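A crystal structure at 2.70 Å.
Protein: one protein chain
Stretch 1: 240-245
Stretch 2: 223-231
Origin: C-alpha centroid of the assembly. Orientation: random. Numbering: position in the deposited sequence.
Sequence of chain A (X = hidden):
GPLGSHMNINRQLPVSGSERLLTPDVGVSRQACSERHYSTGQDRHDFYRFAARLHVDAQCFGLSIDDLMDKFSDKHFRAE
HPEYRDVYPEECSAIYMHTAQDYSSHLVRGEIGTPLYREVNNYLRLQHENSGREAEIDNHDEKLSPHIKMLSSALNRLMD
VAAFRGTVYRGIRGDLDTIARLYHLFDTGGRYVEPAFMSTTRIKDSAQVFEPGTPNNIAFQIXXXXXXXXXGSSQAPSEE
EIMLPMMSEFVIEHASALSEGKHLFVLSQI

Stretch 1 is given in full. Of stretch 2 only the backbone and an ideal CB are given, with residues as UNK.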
# COMPACT_ATOMS: atom_id res chain seq x y z
N GLU A 240 0.10 3.72 11.83
CA GLU A 240 1.12 2.68 12.08
C GLU A 240 1.13 1.55 11.06
O GLU A 240 1.20 0.38 11.44
CB GLU A 240 0.97 2.08 13.48
CG GLU A 240 1.41 2.98 14.63
CD GLU A 240 1.66 2.20 15.93
OE1 GLU A 240 1.80 0.95 15.88
OE2 GLU A 240 1.72 2.85 17.01
N GLU A 241 1.10 1.90 9.78
CA GLU A 241 0.97 0.90 8.73
C GLU A 241 2.25 0.20 8.24
O GLU A 241 3.34 0.75 8.22
CB GLU A 241 0.16 1.45 7.56
CG GLU A 241 0.55 2.81 7.15
CD GLU A 241 -0.51 3.47 6.28
OE1 GLU A 241 -0.81 4.66 6.57
OE2 GLU A 241 -1.03 2.80 5.32
N ILE A 242 2.06 -1.06 7.86
CA ILE A 242 3.06 -1.86 7.20
C ILE A 242 2.50 -2.15 5.80
O ILE A 242 1.32 -2.51 5.69
CB ILE A 242 3.21 -3.18 7.94
CG1 ILE A 242 3.58 -2.94 9.40
CG2 ILE A 242 4.23 -4.05 7.26
CD1 ILE A 242 4.82 -2.11 9.57
N MET A 243 3.30 -1.95 4.75
CA MET A 243 2.84 -2.11 3.36
C MET A 243 3.61 -3.27 2.72
O MET A 243 4.79 -3.47 3.03
CB MET A 243 3.05 -0.81 2.57
CG MET A 243 2.52 -0.79 1.10
SD MET A 243 2.61 0.83 0.24
CE MET A 243 1.27 1.71 1.00
N LEU A 244 2.95 -4.07 1.88
CA LEU A 244 3.62 -5.19 1.21
C LEU A 244 3.89 -4.89 -0.25
O LEU A 244 3.14 -4.15 -0.86
CB LEU A 244 2.78 -6.46 1.28
CG LEU A 244 2.65 -7.20 2.61
CD1 LEU A 244 3.89 -6.99 3.41
CD2 LEU A 244 1.49 -6.67 3.37
N PRO A 245 4.95 -5.47 -0.82
CA PRO A 245 5.22 -5.33 -2.25
C PRO A 245 4.12 -5.98 -3.10
O PRO A 245 3.44 -6.87 -2.60
CB PRO A 245 6.52 -6.13 -2.44
CG PRO A 245 7.10 -6.29 -1.08
CD PRO A 245 5.94 -6.33 -0.14
N UNK A 223 0.38 -12.66 9.79
CA UNK A 223 1.73 -12.67 10.32
C UNK A 223 2.70 -12.63 9.14
O UNK A 223 2.62 -13.44 8.21
CB UNK A 223 1.97 -13.90 11.20
N UNK A 224 3.60 -11.65 9.18
CA UNK A 224 4.46 -11.36 8.06
C UNK A 224 5.86 -11.82 8.36
O UNK A 224 6.36 -11.65 9.48
CB UNK A 224 4.44 -9.87 7.73
N UNK A 225 6.49 -12.41 7.36
CA UNK A 225 7.91 -12.66 7.45
C UNK A 225 8.65 -11.38 7.04
O UNK A 225 9.72 -11.08 7.57
CB UNK A 225 8.32 -13.85 6.57
N UNK A 226 8.08 -10.64 6.10
CA UNK A 226 8.77 -9.47 5.56
C UNK A 226 7.82 -8.40 5.00
O UNK A 226 7.02 -8.66 4.10
CB UNK A 226 9.74 -9.92 4.46
N UNK A 227 7.92 -7.19 5.53
CA UNK A 227 7.09 -6.09 5.09
C UNK A 227 7.69 -4.72 5.36
O UNK A 227 8.71 -4.59 6.04
CB UNK A 227 5.72 -6.19 5.77
N UNK A 228 7.06 -3.67 4.84
CA UNK A 228 7.66 -2.36 4.93
C UNK A 228 6.96 -1.44 5.91
O UNK A 228 5.76 -1.18 5.81
CB UNK A 228 7.68 -1.71 3.54
N UNK A 229 7.70 -0.95 6.88
CA UNK A 229 7.15 0.01 7.82
C UNK A 229 7.36 1.38 7.21
O UNK A 229 8.48 1.90 7.20
CB UNK A 229 7.80 -0.10 9.20
N UNK A 230 6.28 1.95 6.70
CA UNK A 230 6.29 3.22 6.00
C UNK A 230 5.69 4.34 6.86
O UNK A 230 5.41 5.44 6.37
CB UNK A 230 5.52 3.10 4.68
N UNK A 231 5.48 4.05 8.13
CA UNK A 231 4.87 5.04 9.00
C UNK A 231 5.61 6.38 8.96
O UNK A 231 5.01 7.43 9.15
CB UNK A 231 4.83 4.51 10.43

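Two short strands run antiparallel here, at 140° between their directions, and the backbone sets most of the rules before any side chain is chosen.

Position 223 lies beyond the reach of stretch 1, its ideal CB having nothing of that stretch within 5.5 Å. The contact sets no requirement, and the residue is S223.

At position 224 the CA-to-CB bond points toward stretch 1, with L244 CD1 5.2 Å from the ideal CB and I242 CG2 a little farther off, at 5.8 Å from it. A branched or long apolar side chain would fill that gap, where alanine would fall short. The residue is L224: its CD1 lies 3.8 Å from I242 CG2 and its CD2 3.9 Å from L244 CD1, so the end of the side chain packs against both I242 and L244.

Positions 225 and 226 form the corner. Nothing of stretch 1 comes near either ideal CB, so polar, flexible side chains are as suitable as any; they are K225 and R226, the latter hydrogen-bonded elsewhere in the structure.

Position 227 is the strictest. An ideal CB would stand 3.0 Å from I242 CG2 and 3.1 Å from L244 CD1, too close for carbon against carbon, and phi/psi of -156/172 is extended. Glycine fits best, and G227 lets L244 CD1 come to 3.7 Å from its CA.

Position 228 pairs with M243 in a hydrogen-bonded bridge: N of 228 donates to M243 O at 2.9 Å, and M243 N donates to O of 228 at 2.8 Å. These bonds ask only for a free NH, which excludes proline. The ideal CB is 3.4 Å from M243 O, and a small residue suits; A228 adds just its methyl on the face of M243.

Position 229 sits opposite I242 in a non-hydrogen-bonded pair, its ideal CB 3.6 Å from I242 CD1. Apolar or polar residues could pack their first carbon there. D229 does so, then turns its carboxylate to position 231: OD1 accepts from the backbone N of 231 at 3.0 Å.

At position 230 CA-to-CB runs sideways, yet M243 CB is 5.1 Å from the ideal CB and the aliphatic part of E241 is within reach. Isoleucine, leucine or methionine could bridge the distance. I230 places CD1 3.8 Å from M243 CE and 3.9 Å from E241 CG.

Position 231 also points sideways, its ideal CB 4.4 Å from E240 CA. Several small or polar residues would fit; S231 also donates from OG to D229 OD1 at 2.8 Å, reinforcing the turn after the strand.

Stretch 2, residues 223-231: SLKRGADIS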
# COMPACT_ATOMS: atom_id res chain seq x y z
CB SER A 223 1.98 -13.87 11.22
OG SER A 223 2.03 -15.05 10.46
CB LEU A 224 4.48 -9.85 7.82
CG LEU A 224 3.13 -9.21 7.50
CD1 LEU A 224 3.20 -7.71 7.71
CD2 LEU A 224 2.71 -9.54 6.07
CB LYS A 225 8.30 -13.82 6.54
CG LYS A 225 7.58 -15.11 6.87
CD LYS A 225 8.06 -16.26 5.98
CE LYS A 225 7.40 -17.56 6.37
NZ LYS A 225 7.97 -18.70 5.60
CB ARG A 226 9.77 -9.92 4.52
CG ARG A 226 10.81 -8.88 4.13
CD ARG A 226 12.02 -9.53 3.43
NE ARG A 226 12.65 -8.62 2.47
CZ ARG A 226 13.82 -8.01 2.66
NH1 ARG A 226 14.52 -8.23 3.77
NH2 ARG A 226 14.29 -7.19 1.73
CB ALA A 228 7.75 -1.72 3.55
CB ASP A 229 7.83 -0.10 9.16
CG ASP A 229 7.35 0.93 10.13
OD1 ASP A 229 6.45 1.70 9.75
OD2 ASP A 229 7.87 0.98 11.28
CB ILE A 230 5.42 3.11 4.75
CG1 ILE A 230 3.98 2.77 5.16
CG2 ILE A 230 6.00 2.08 3.77
CD1 ILE A 230 2.96 3.00 4.11
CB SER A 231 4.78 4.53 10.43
OG SER A 231 6.06 4.18 10.91
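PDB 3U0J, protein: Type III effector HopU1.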